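Local structure of ULam111 (Flavobacterium sp., 5WUT) at residues 80-85 and 165-170; 85-90 and 229-234; 89-94 and 122-127; 100-105 and 203-208. The protein probably hydrolyses the beta-1,3-glucosidic bonds of laminarin, as expected of a laminarinase of glycoside hydrolase family 16 with a beta-jelly-roll fold. One frame throughout, in Å; residues are numbered along the deposited sequence.

Interaction 1: residues 80-85 and 165-170; sequences FQYGYI and IDWTKD
The carbonyl oxygen of Ile-165 is held by two donors of the neighbouring strand: Ile-85 N donates to Ile-165 O at 2.9 Å, and Tyr-84 CA adds a CA-H...O contact at 3.3 Å. The same oxygen lies over the rim of one Tyr-84 ring face, while Asp-166 CB meets CD2 of that ring at 3.6 Å. Ile-165 N returns a bond to Ile-85 O, and the next hydrogen-bonded pair is Gly-83 with Trp-167. This antiparallel ladder joins strands 83-90 and 161-167 of the jelly roll near their loops. A side chain on Gly-83 would be pressed against the carbonyl oxygen of Tyr-82. Trp-167 has CG anti to its backbone N (chi1 169°), which lays the indole along residues 80-82. Tyr-82 meets it in a T-shaped stack, edge toward the indole face with planes 82° apart, its CD1 3.3 Å from Trp-167 NE1. Tyr-196 O takes the indole N-H, and Tyr-82 OH bonds to Asp-197 OD1. Gln-81 CG lies over the centre of one phenol face and Lys-169 N near the rim of the opposite face. At the indole edge, Ile-85 CD1 touches Trp-167 CE3 at 4.0 Å.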
loop_
_atom_site.group_PDB
_atom_site.type_symbol
_atom_site.label_atom_id
_atom_site.label_comp_id
_atom_site.label_asym_id
_atom_site.label_seq_id
_atom_site.Cartn_x
_atom_site.Cartn_y
_atom_site.Cartn_z
ATOM N N PHE A 80 15.161 -0.666 21.330
ATOM C CA PHE A 80 15.213 -1.922 20.583
ATOM C C PHE A 80 16.149 -1.856 19.391
ATOM O O PHE A 80 16.279 -0.820 18.750
ATOM C CB PHE A 80 13.801 -2.309 20.119
ATOM C CG PHE A 80 12.836 -2.454 21.254
ATOM C CD1 PHE A 80 12.739 -3.654 21.934
ATOM C CD2 PHE A 80 12.075 -1.385 21.675
ATOM C CE1 PHE A 80 11.871 -3.792 23.006
ATOM C CE2 PHE A 80 11.214 -1.510 22.750
ATOM C CZ PHE A 80 11.108 -2.733 23.404
ATOM N N GLN A 81 16.808 -2.976 19.106
ATOM C CA GLN A 81 17.642 -3.107 17.919
ATOM C C GLN A 81 17.069 -4.212 17.044
ATOM O O GLN A 81 17.068 -5.389 17.452
ATOM C CB GLN A 81 19.088 -3.423 18.289
ATOM C CG GLN A 81 20.014 -3.524 17.092
ATOM C CD GLN A 81 21.464 -3.752 17.489
ATOM O OE1 GLN A 81 21.901 -3.333 18.568
ATOM N NE2 GLN A 81 22.217 -4.419 16.620
ATOM N N TYR A 82 16.570 -3.800 15.871
ATOM C CA TYR A 82 15.900 -4.628 14.865
ATOM C C TYR A 82 14.508 -5.049 15.310
ATOM O O TYR A 82 14.170 -5.018 16.496
ATOM C CB TYR A 82 16.720 -5.892 14.500
ATOM C CG TYR A 82 18.173 -5.633 14.158
ATOM C CD1 TYR A 82 18.554 -4.541 13.394
ATOM C CD2 TYR A 82 19.170 -6.495 14.600
ATOM C CE1 TYR A 82 19.882 -4.292 13.106
ATOM C CE2 TYR A 82 20.503 -6.263 14.311
ATOM C CZ TYR A 82 20.858 -5.172 13.560
ATOM O OH TYR A 82 22.186 -4.950 13.280
ATOM N N GLY A 83 13.698 -5.445 14.337
ATOM C CA GLY A 83 12.384 -5.974 14.630
ATOM C C GLY A 83 11.338 -5.538 13.630
ATOM O O GLY A 83 11.611 -4.749 12.729
ATOM N N TYR A 84 10.142 -6.079 13.781
ATOM C CA TYR A 84 8.992 -5.566 13.065
ATOM C C TYR A 84 8.272 -4.664 14.048
ATOM O O TYR A 84 7.802 -5.119 15.089
ATOM C CB TYR A 84 8.073 -6.683 12.552
ATOM C CG TYR A 84 7.058 -6.161 11.540
ATOM C CD1 TYR A 84 5.831 -5.648 11.949
ATOM C CD2 TYR A 84 7.346 -6.172 10.172
ATOM C CE1 TYR A 84 4.911 -5.153 11.014
ATOM C CE2 TYR A 84 6.435 -5.701 9.237
ATOM C CZ TYR A 84 5.226 -5.189 9.664
ATOM O OH TYR A 84 4.343 -4.706 8.720
ATOM N N ILE A 85 8.206 -3.382 13.721
ATOM C CA ILE A 85 7.691 -2.382 14.649
ATOM C C ILE A 85 6.468 -1.735 13.998
ATOM O O ILE A 85 6.549 -1.257 12.877
ATOM C CB ILE A 85 8.768 -1.349 14.993
ATOM C CG1 ILE A 85 9.893 -1.998 15.810
ATOM C CG2 ILE A 85 8.163 -0.160 15.725
ATOM C CD1 ILE A 85 11.141 -1.176 15.889
ATOM N N ILE A 165 7.721 -0.748 10.243
ATOM C CA ILE A 165 8.992 -1.066 9.603
ATOM C C ILE A 165 9.373 -2.507 9.895
ATOM O O ILE A 165 9.011 -3.052 10.937
ATOM C CB ILE A 165 10.150 -0.153 10.062
ATOM C CG1 ILE A 165 10.294 -0.162 11.588
ATOM C CG2 ILE A 165 9.927 1.259 9.561
ATOM C CD1 ILE A 165 11.548 0.560 12.085
ATOM N N ASP A 166 10.082 -3.126 8.960
ATOM C CA ASP A 166 10.791 -4.367 9.248
ATOM C C ASP A 166 12.258 -4.021 9.143
ATOM O O ASP A 166 12.761 -3.684 8.071
ATOM C CB ASP A 166 10.401 -5.497 8.300
ATOM C CG ASP A 166 10.879 -6.864 8.804
ATOM O OD1 ASP A 166 11.135 -6.995 10.016
ATOM O OD2 ASP A 166 10.954 -7.809 8.005
ATOM N N TRP A 167 12.933 -4.085 10.279
ATOM C CA TRP A 167 14.277 -3.567 10.439
ATOM C C TRP A 167 15.220 -4.713 10.743
ATOM O O TRP A 167 15.047 -5.427 11.739
ATOM C CB TRP A 167 14.260 -2.531 11.568
ATOM C CG TRP A 167 15.579 -2.033 12.102
ATOM C CD1 TRP A 167 16.810 -2.055 11.495
ATOM C CD2 TRP A 167 15.772 -1.421 13.373
ATOM N NE1 TRP A 167 17.759 -1.498 12.325
ATOM C CE2 TRP A 167 17.145 -1.100 13.486
ATOM C CE3 TRP A 167 14.913 -1.124 14.441
ATOM C CZ2 TRP A 167 17.678 -0.500 14.621
ATOM C CZ3 TRP A 167 15.445 -0.527 15.559
ATOM C CH2 TRP A 167 16.811 -0.218 15.644
ATOM N N THR A 168 16.198 -4.918 9.863
ATOM C CA THR A 168 17.229 -5.936 10.086
ATOM C C THR A 168 18.613 -5.331 9.905
ATOM O O THR A 168 18.750 -4.152 9.606
ATOM C CB THR A 168 17.087 -7.136 9.120
ATOM O OG1 THR A 168 17.429 -6.708 7.794
ATOM C CG2 THR A 168 15.676 -7.683 9.124
ATOM N N LYS A 169 19.644 -6.142 10.100
ATOM C CA LYS A 169 21.006 -5.671 9.902
ATOM C C LYS A 169 21.292 -5.327 8.447
ATOM O O LYS A 169 22.260 -4.637 8.160
ATOM C CB LYS A 169 21.999 -6.721 10.377
ATOM C CG LYS A 169 22.078 -7.922 9.472
ATOM C CD LYS A 169 23.079 -8.949 10.017
ATOM C CE LYS A 169 23.231 -10.112 9.043
ATOM N NZ LYS A 169 23.661 -11.360 9.734
ATOM N N ASP A 170 20.441 -5.799 7.535
ATOM C CA ASP A 170 20.701 -5.638 6.106
ATOM C C ASP A 170 19.786 -4.633 5.408
ATOM O O ASP A 170 20.151 -4.070 4.375
ATOM C CB ASP A 170 20.589 -6.981 5.397
ATOM C CG ASP A 170 21.660 -7.959 5.834
ATOM O OD1 ASP A 170 22.848 -7.571 5.910
ATOM O OD2 ASP A 170 21.297 -9.106 6.131
#

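Interaction 2: residues 85-90 and 229-234; sequences IEARAK and DYIKVY
Tyr-230 OH donates to Glu-86 OE2 at 2.7 Å, reaching the carboxylate on its anti side and 30° out of its plane. Water 1 gives the same oxygen a second hydrogen bond and accepts from Lys-232 NZ, so carboxylate and ammonium are linked through solvent and not directly. The Tyr-230 ring is covered on both faces by aliphatic segments of charged side chains. Arg-88 CB makes a CH-pi contact 3.8 Å from the ring centroid, and Lys-232 CE lies over the centre of the opposite face. Farther along, Arg-88 NH1 forms a salt bridge with Asp-229 OD2 at 2.8 Å; it comes from above the carboxylate plane, and the two flat groups are turned 70° to each other.

Behind these groups stands an antiparallel pairing of strands 83-90 and 224-234, part of the jelly-roll sandwich. Glu-86 and Lys-232 form a regular hydrogen-bonded pair, with Lys-232 N to Glu-86 O at 2.8 Å. The ladder then becomes irregular: Arg-88 O takes Asp-229 N at 2.9 Å, while Arg-88 N gives a longer bond to Tyr-230 O. Tyr-230 N is buried there without a partner. The chain of Arg-88, extended from CG to NE with CG anti to the backbone N (chi1 179°), carries the guanidinium out to Asp-229. The other face of the sheet is apolar: Ile-85 CG1 packs on Val-233 CG1 at 4.0 Å, and Ile-231 and Val-233 both rest on Phe-202 of strand 200-208.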
loop_
_atom_site.group_PDB
_atom_site.type_symbol
_atom_site.label_atom_id
_atom_site.label_comp_id
_atom_site.label_asym_id
_atom_site.label_seq_id
_atom_site.Cartn_x
_atom_site.Cartn_y
_atom_site.Cartn_z
ATOM N N ILE A 85 8.206 -3.382 13.721
ATOM C CA ILE A 85 7.691 -2.382 14.649
ATOM C C ILE A 85 6.468 -1.735 13.998
ATOM O O ILE A 85 6.549 -1.257 12.877
ATOM C CB ILE A 85 8.768 -1.349 14.993
ATOM C CG1 ILE A 85 9.893 -1.998 15.810
ATOM C CG2 ILE A 85 8.163 -0.160 15.725
ATOM C CD1 ILE A 85 11.141 -1.176 15.889
ATOM N N GLU A 86 5.330 -1.761 14.683
ATOM C CA GLU A 86 4.056 -1.323 14.083
ATOM C C GLU A 86 3.273 -0.397 14.994
ATOM O O GLU A 86 3.134 -0.680 16.190
ATOM C CB GLU A 86 3.200 -2.559 13.746
ATOM C CG GLU A 86 1.822 -2.268 13.143
ATOM C CD GLU A 86 1.019 -3.561 12.973
ATOM O OE1 GLU A 86 1.248 -4.297 11.985
ATOM O OE2 GLU A 86 0.183 -3.865 13.852
ATOM N N ALA A 87 2.761 0.700 14.431
ATOM C CA ALA A 87 1.875 1.599 15.157
ATOM C C ALA A 87 0.542 1.690 14.446
ATOM O O ALA A 87 0.472 1.600 13.223
ATOM C CB ALA A 87 2.491 2.999 15.297
ATOM N N ARG A 88 -0.526 1.837 15.218
ATOM C CA ARG A 88 -1.854 2.043 14.665
ATOM C C ARG A 88 -2.293 3.426 15.095
ATOM O O ARG A 88 -2.281 3.734 16.290
ATOM C CB ARG A 88 -2.822 0.960 15.155
ATOM C CG ARG A 88 -4.225 1.126 14.630
ATOM C CD ARG A 88 -5.102 -0.068 14.973
ATOM N NE ARG A 88 -6.398 0.057 14.321
ATOM C CZ ARG A 88 -7.498 0.526 14.903
ATOM N NH1 ARG A 88 -7.480 0.920 16.159
ATOM N NH2 ARG A 88 -8.625 0.601 14.213
ATOM N N ALA A 89 -2.632 4.286 14.139
ATOM C CA ALA A 89 -2.896 5.674 14.485
ATOM C C ALA A 89 -3.890 6.348 13.558
ATOM O O ALA A 89 -4.112 5.907 12.431
ATOM C CB ALA A 89 -1.597 6.466 14.509
ATOM N N LYS A 90 -4.487 7.425 14.068
ATOM C CA LYS A 90 -5.435 8.256 13.319
ATOM C C LYS A 90 -4.885 9.683 13.262
ATOM O O LYS A 90 -4.428 10.210 14.283
ATOM C CB LYS A 90 -6.818 8.196 13.979
ATOM C CG LYS A 90 -7.884 9.074 13.335
ATOM C CD LYS A 90 -9.227 8.852 14.015
ATOM C CE LYS A 90 -10.368 9.496 13.240
ATOM N NZ LYS A 90 -10.210 10.968 13.078
ATOM N N ASP A 229 -3.223 4.225 18.935
ATOM C CA ASP A 229 -3.790 3.046 19.617
ATOM C C ASP A 229 -2.715 2.200 20.281
ATOM O O ASP A 229 -2.841 1.810 21.442
ATOM C CB ASP A 229 -4.588 2.225 18.597
ATOM C CG ASP A 229 -5.401 1.090 19.213
ATOM O OD1 ASP A 229 -5.557 1.026 20.444
ATOM O OD2 ASP A 229 -5.933 0.275 18.419
ATOM N N TYR A 230 -1.635 1.930 19.553
ATOM C CA TYR A 230 -0.571 1.115 20.102
ATOM C C TYR A 230 0.744 1.259 19.343
ATOM O O TYR A 230 0.789 1.781 18.222
ATOM C CB TYR A 230 -0.992 -0.367 20.116
ATOM C CG TYR A 230 -1.236 -1.014 18.755
ATOM C CD1 TYR A 230 -0.183 -1.258 17.865
ATOM C CD2 TYR A 230 -2.506 -1.430 18.392
ATOM C CE1 TYR A 230 -0.404 -1.865 16.638
ATOM C CE2 TYR A 230 -2.737 -2.050 17.174
ATOM C CZ TYR A 230 -1.688 -2.266 16.309
ATOM O OH TYR A 230 -1.949 -2.879 15.105
ATOM N N ILE A 231 1.808 0.792 19.984
ATOM C CA ILE A 231 3.080 0.471 19.343
ATOM C C ILE A 231 3.368 -0.973 19.710
ATOM O O ILE A 231 3.345 -1.304 20.898
ATOM C CB ILE A 231 4.248 1.354 19.833
ATOM C CG1 ILE A 231 4.002 2.828 19.520
ATOM C CG2 ILE A 231 5.558 0.892 19.185
ATOM C CD1 ILE A 231 4.974 3.755 20.267
ATOM N N LYS A 232 3.630 -1.824 18.714
ATOM C CA LYS A 232 4.004 -3.226 18.945
ATOM C C LYS A 232 5.395 -3.457 18.401
ATOM O O LYS A 232 5.728 -2.960 17.322
ATOM C CB LYS A 232 3.028 -4.196 18.261
ATOM C CG LYS A 232 1.657 -4.233 18.883
ATOM C CD LYS A 232 0.722 -5.101 18.048
ATOM C CE LYS A 232 -0.692 -5.056 18.597
ATOM N NZ LYS A 232 -1.581 -5.993 17.831
ATOM N N VAL A 233 6.207 -4.212 19.130
ATOM C CA VAL A 233 7.544 -4.569 18.657
ATOM C C VAL A 233 7.697 -6.077 18.619
ATOM O O VAL A 233 7.539 -6.750 19.648
ATOM C CB VAL A 233 8.658 -4.000 19.550
ATOM C CG1 VAL A 233 10.019 -4.371 18.982
ATOM C CG2 VAL A 233 8.508 -2.489 19.683
ATOM N N TYR A 234 7.996 -6.602 17.438
ATOM C CA TYR A 234 8.230 -8.035 17.263
ATOM C C TYR A 234 9.701 -8.322 16.963
ATOM O O TYR A 234 10.328 -7.589 16.207
ATOM C CB TYR A 234 7.381 -8.597 16.118
ATOM C CG TYR A 234 5.884 -8.453 16.260
ATOM C CD1 TYR A 234 5.237 -7.287 15.855
ATOM C CD2 TYR A 234 5.115 -9.495 16.750
ATOM C CE1 TYR A 234 3.870 -7.160 15.953
ATOM C CE2 TYR A 234 3.741 -9.381 16.848
ATOM C CZ TYR A 234 3.123 -8.213 16.452
ATOM O OH TYR A 234 1.756 -8.104 16.564
HETATM O O HOH W 1 -0.589 -6.182 14.968
#

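Interaction 3: residues 89-94 and 122-127; sequences AKLPVG and LEYVGK
Leu-91 has CG anti to its carbonyl carbon (chi1 -63°) and Tyr-124 has CG anti to its backbone N (chi1 172°); these torsions set Leu-91 CD1 over the centre of the phenol ring, 3.8 Å from the Tyr-124 ring centroid in a CH-pi contact. The other methyl, Leu-91 CD2, meets Leu-122 CD2 at 3.9 Å as the two leucines run alongside each other head to tail, and Ala-89 CB touches Leu-122 CD1 at 3.7 Å. In the jelly roll this packing joins the end of strand 83-90 to the corner at 122, where strand 118-123 ends. That strand carries an E-x-D-x-x-E pattern ending in Glu-123, probably catalytic as in family 16 relatives.

Pro-92 O, buried and without a polar partner, sits 3.4 Å from Tyr-124 CE1. Gly-94 O receives a CA-H...O contact from Gly-126 CA at 3.1 Å, and a beta carbon on Gly-126 would collide with that oxygen. Water 2 donates to Tyr-124 OH at 2.8 Å and to Gly-126 O, and accepts from Gly-94 N; Glu-157 also bonds the hydroxyl. A leucine in place of Tyr-124 would probably leave both water 2 and Glu-157 short of a partner and Leu-91 CD1 without its ring face. With no direct hydrogen bond between them, the segments are joined by side-chain fit and the water bridge.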
loop_
_atom_site.group_PDB
_atom_site.type_symbol
_atom_site.label_atom_id
_atom_site.label_comp_id
_atom_site.label_asym_id
_atom_site.label_seq_id
_atom_site.Cartn_x
_atom_site.Cartn_y
_atom_site.Cartn_z
ATOM N N ALA A 89 -2.632 4.286 14.139
ATOM C CA ALA A 89 -2.896 5.674 14.485
ATOM C C ALA A 89 -3.890 6.348 13.558
ATOM O O ALA A 89 -4.112 5.907 12.431
ATOM C CB ALA A 89 -1.597 6.466 14.509
ATOM N N LYS A 90 -4.487 7.425 14.068
ATOM C CA LYS A 90 -5.435 8.256 13.319
ATOM C C LYS A 90 -4.885 9.683 13.262
ATOM O O LYS A 90 -4.428 10.210 14.283
ATOM C CB LYS A 90 -6.818 8.196 13.979
ATOM C CG LYS A 90 -7.884 9.074 13.335
ATOM C CD LYS A 90 -9.227 8.852 14.015
ATOM C CE LYS A 90 -10.368 9.496 13.240
ATOM N NZ LYS A 90 -10.210 10.968 13.078
ATOM N N LEU A 91 -4.903 10.284 12.069
ATOM C CA LEU A 91 -4.219 11.555 11.827
ATOM C C LEU A 91 -5.035 12.784 12.202
ATOM O O LEU A 91 -6.265 12.755 12.096
ATOM C CB LEU A 91 -3.851 11.670 10.350
ATOM C CG LEU A 91 -2.874 10.635 9.809
ATOM C CD1 LEU A 91 -2.802 10.729 8.280
ATOM C CD2 LEU A 91 -1.506 10.851 10.445
ATOM N N PRO A 92 -4.344 13.857 12.619
ATOM C CA PRO A 92 -4.948 15.193 12.627
ATOM C C PRO A 92 -5.007 15.684 11.192
ATOM O O PRO A 92 -4.304 15.130 10.341
ATOM C CB PRO A 92 -3.965 16.026 13.444
ATOM C CG PRO A 92 -2.634 15.424 13.060
ATOM C CD PRO A 92 -2.904 13.921 12.920
ATOM N N VAL A 93 -5.795 16.716 10.910
ATOM C CA VAL A 93 -5.885 17.199 9.542
ATOM C C VAL A 93 -5.802 18.712 9.502
ATOM O O VAL A 93 -6.180 19.389 10.456
ATOM C CB VAL A 93 -7.195 16.744 8.870
ATOM C CG1 VAL A 93 -7.234 15.229 8.761
ATOM C CG2 VAL A 93 -8.385 17.214 9.660
ATOM N N GLY A 94 -5.277 19.239 8.404
ATOM C CA GLY A 94 -5.295 20.675 8.183
ATOM C C GLY A 94 -3.932 21.267 7.906
ATOM O O GLY A 94 -2.894 20.715 8.287
ATOM N N LEU A 122 5.781 7.075 10.695
ATOM C CA LEU A 122 4.553 7.793 10.378
ATOM C C LEU A 122 4.951 9.243 10.190
ATOM O O LEU A 122 5.451 9.862 11.116
ATOM C CB LEU A 122 3.503 7.647 11.499
ATOM C CG LEU A 122 2.115 8.310 11.365
ATOM C CD1 LEU A 122 1.234 7.748 12.457
ATOM C CD2 LEU A 122 2.086 9.847 11.428
ATOM N N GLU A 123 4.759 9.773 8.985
ATOM C CA GLU A 123 5.021 11.188 8.720
ATOM C C GLU A 123 3.942 11.720 7.801
ATOM O O GLU A 123 3.725 11.188 6.708
ATOM C CB GLU A 123 6.375 11.406 8.065
ATOM C CG GLU A 123 7.542 10.864 8.827
ATOM C CD GLU A 123 7.910 11.710 10.027
ATOM O OE1 GLU A 123 7.498 12.892 10.099
ATOM O OE2 GLU A 123 8.627 11.177 10.902
ATOM N N TYR A 124 3.277 12.781 8.235
ATOM C CA TYR A 124 2.184 13.379 7.479
ATOM C C TYR A 124 2.225 14.866 7.702
ATOM O O TYR A 124 2.439 15.305 8.828
ATOM C CB TYR A 124 0.848 12.799 7.929
ATOM C CG TYR A 124 -0.401 13.435 7.372
ATOM C CD1 TYR A 124 -1.133 14.334 8.138
ATOM C CD2 TYR A 124 -0.894 13.089 6.111
ATOM C CE1 TYR A 124 -2.307 14.902 7.645
ATOM C CE2 TYR A 124 -2.056 13.641 5.620
ATOM C CZ TYR A 124 -2.758 14.550 6.394
ATOM O OH TYR A 124 -3.915 15.104 5.910
ATOM N N VAL A 125 2.075 15.644 6.640
ATOM C CA VAL A 125 1.916 17.081 6.827
ATOM C C VAL A 125 0.566 17.452 6.264
ATOM O O VAL A 125 0.262 17.161 5.105
ATOM C CB VAL A 125 3.058 17.902 6.190
ATOM C CG1 VAL A 125 4.341 17.676 6.962
ATOM C CG2 VAL A 125 3.256 17.554 4.715
ATOM N N GLY A 126 -0.263 18.069 7.097
ATOM C CA GLY A 126 -1.629 18.363 6.716
ATOM C C GLY A 126 -1.761 19.282 5.508
ATOM O O GLY A 126 -2.824 19.336 4.876
ATOM N N LYS A 127 -0.697 20.025 5.205
ATOM C CA LYS A 127 -0.687 20.879 4.019
ATOM C C LYS A 127 -0.644 20.079 2.718
ATOM O O LYS A 127 -0.887 20.626 1.641
ATOM C CB LYS A 127 0.489 21.853 4.055
ATOM C CG LYS A 127 1.850 21.184 3.989
ATOM C CD LYS A 127 2.961 22.193 3.833
ATOM C CE LYS A 127 4.310 21.517 3.736
ATOM N NZ LYS A 127 5.442 22.494 3.589
HETATM O O HOH W 2 -4.740 17.745 5.902
#

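Interaction 4: residues 100-105 and 203-208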
loop_
_atom_site.group_PDB
_atom_site.type_symbol
_atom_site.label_atom_id
_atom_site.label_comp_id
_atom_site.label_asym_id
_atom_site.label_seq_id
_atom_site.Cartn_x
_atom_site.Cartn_y
_atom_site.Cartn_z
ATOM N N ALA A 100 3.896 12.861 13.855
ATOM C CA ALA A 100 4.966 11.930 13.527
ATOM C C ALA A 100 5.110 10.818 14.552
ATOM O O ALA A 100 4.917 11.024 15.746
ATOM C CB ALA A 100 6.278 12.674 13.392
ATOM N N PHE A 101 5.459 9.634 14.064
ATOM C CA PHE A 101 5.927 8.523 14.893
ATOM C C PHE A 101 7.239 8.066 14.280
ATOM O O PHE A 101 7.294 7.743 13.091
ATOM C CB PHE A 101 4.891 7.380 14.944
ATOM C CG PHE A 101 5.453 6.067 15.442
ATOM C CD1 PHE A 101 5.987 5.972 16.716
ATOM C CD2 PHE A 101 5.451 4.933 14.634
ATOM C CE1 PHE A 101 6.511 4.768 17.185
ATOM C CE2 PHE A 101 5.980 3.725 15.100
ATOM C CZ PHE A 101 6.502 3.652 16.380
ATOM N N TRP A 102 8.303 8.064 15.067
ATOM C CA TRP A 102 9.633 7.910 14.499
ATOM C C TRP A 102 10.620 7.420 15.542
ATOM O O TRP A 102 10.228 7.159 16.683
ATOM C CB TRP A 102 10.080 9.247 13.862
ATOM C CG TRP A 102 9.994 10.488 14.737
ATOM C CD1 TRP A 102 8.872 11.039 15.282
ATOM C CD2 TRP A 102 11.081 11.354 15.084
ATOM N NE1 TRP A 102 9.200 12.198 15.980
ATOM C CE2 TRP A 102 10.551 12.404 15.869
ATOM C CE3 TRP A 102 12.457 11.330 14.822
ATOM C CZ2 TRP A 102 11.348 13.418 16.396
ATOM C CZ3 TRP A 102 13.255 12.347 15.346
ATOM C CH2 TRP A 102 12.685 13.379 16.122
ATOM N N MET A 103 11.870 7.200 15.134
ATOM C CA MET A 103 12.890 6.654 16.035
ATOM C C MET A 103 14.231 7.349 15.892
ATOM O O MET A 103 14.573 7.810 14.810
ATOM C CB MET A 103 13.077 5.145 15.791
ATOM C CG MET A 103 11.806 4.356 15.971
ATOM S SD MET A 103 12.031 2.585 15.780
ATOM C CE MET A 103 12.730 2.157 17.371
ATOM N N LEU A 104 14.980 7.419 16.997
ATOM C CA LEU A 104 16.328 7.982 17.004
ATOM C C LEU A 104 17.337 7.021 17.600
ATOM O O LEU A 104 16.999 6.231 18.482
ATOM C CB LEU A 104 16.353 9.299 17.789
ATOM C CG LEU A 104 15.835 10.503 17.020
ATOM C CD1 LEU A 104 15.611 11.686 17.982
ATOM C CD2 LEU A 104 16.842 10.877 15.934
ATOM N N GLY A 105 18.573 7.080 17.122
ATOM C CA GLY A 105 19.610 6.166 17.582
ATOM C C GLY A 105 19.970 6.368 19.042
ATOM O O GLY A 105 20.061 7.497 19.521
ATOM N N ILE A 203 9.785 8.111 19.297
ATOM C CA ILE A 203 9.260 9.461 19.534
ATOM C C ILE A 203 7.866 9.537 18.933
ATOM O O ILE A 203 7.649 9.060 17.814
ATOM C CB ILE A 203 10.145 10.563 18.904
ATOM C CG1 ILE A 203 11.611 10.429 19.343
ATOM C CG2 ILE A 203 9.587 11.951 19.253
ATOM C CD1 ILE A 203 12.457 9.564 18.373
ATOM N N ILE A 204 6.917 10.097 19.683
ATOM C CA ILE A 204 5.606 10.477 19.144
ATOM C C ILE A 204 5.450 11.970 19.354
ATOM O O ILE A 204 5.658 12.464 20.465
ATOM C CB ILE A 204 4.449 9.729 19.831
ATOM C CG1 ILE A 204 4.588 8.229 19.629
ATOM C CG2 ILE A 204 3.100 10.193 19.283
ATOM C CD1 ILE A 204 3.555 7.403 20.430
ATOM N N ASN A 205 5.091 12.715 18.316
ATOM C CA ASN A 205 4.887 14.145 18.534
ATOM C C ASN A 205 3.942 14.728 17.506
ATOM O O ASN A 205 3.621 14.100 16.501
ATOM C CB ASN A 205 6.219 14.910 18.500
ATOM C CG ASN A 205 6.752 15.090 17.102
ATOM O OD1 ASN A 205 7.373 14.179 16.547
ATOM N ND2 ASN A 205 6.497 16.261 16.504
ATOM N N MET A 206 3.491 15.948 17.757
ATOM C CA MET A 206 2.752 16.669 16.729
ATOM C C MET A 206 3.228 18.113 16.705
ATOM O O MET A 206 3.014 18.878 17.657
ATOM C CB MET A 206 1.241 16.570 16.951
ATOM C CG MET A 206 0.435 17.451 15.991
ATOM S SD MET A 206 -1.334 17.096 15.873
ATOM C CE MET A 206 -1.772 16.878 17.596
ATOM N N ALA A 207 3.944 18.465 15.645
ATOM C CA ALA A 207 4.448 19.822 15.475
ATOM C C ALA A 207 3.465 20.720 14.694
ATOM O O ALA A 207 2.521 20.251 14.057
ATOM C CB ALA A 207 5.796 19.795 14.789
ATOM N N ILE A 208 3.685 22.028 14.793
ATOM C CA ILE A 208 2.850 23.024 14.143
ATOM C C ILE A 208 3.719 24.004 13.371
ATOM O O ILE A 208 4.615 24.620 13.947
ATOM C CB ILE A 208 2.010 23.806 15.171
ATOM C CG1 ILE A 208 1.045 22.849 15.871
ATOM C CG2 ILE A 208 1.279 24.981 14.482
ATOM C CD1 ILE A 208 0.413 23.426 17.139
#
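Trp-102 NE1 donates to Asn-205 OD1 at 2.8 Å, the oxygen being met nearly along the C=O axis and the ring and amide planes standing 76° apart. Both side chains place CG between the backbone N and the carbonyl carbon (chi1 52° for Trp-102), which leans them toward each other across neighbouring antiparallel strands of the jelly roll, 97-105 and 200-208. Asn-205 ND2 is bonded in turn to Tyr-44 OH, so the amide is held at both ends. Two hydrogen-bonded backbone pairs support this bridge, Ala-100 with Asn-205 and Trp-102 with Ile-203; in the second, Ile-203 N reaches Trp-102 O at 2.8 Å.

Ile-203 CB lies under the indole, 3.6 Å from the centroid of the five-membered ring of Trp-102. An alanine in place of Trp-102 would probably leave Asn-205 OD1 without this donor and open a gap over Ile-203. Trp-102 also touches Glu-118 and Asp-120 on strand 118-123, consistent with a place near the sugar-binding cleft, as in family 16 relatives. Ile-203 CD1 reaches past the indole to Leu-104 CG at 3.8 Å. On the other face of the sheet, Phe-101 CD1 rests against Ile-204 CG1 at 3.9 Å.

How the interactions relate
Strand 83-90 runs through the first three interactions: interactions 1 and 2 pair it with a strand on either side, sharing Ile-85, and interaction 3 takes over where it ends. Interaction 4, centred about 3 Å from the centre of the chain, is the deepest, whereas interaction 1 lies about 16 Å out. Chemistry follows place. Interaction 2 has a polar Glu-86/Arg-88 face, while its Ile-85/Val-233 face turns to the core; interaction 1 ties aromatic rings to neighbouring loops; buried interaction 3 is mainly apolar, and interaction 4 encloses one indole-amide bond. The strands of interactions 2 and 4 meet, among other places, at Phe-101, and Leu-122 links interactions 3 and 4 through its backbone.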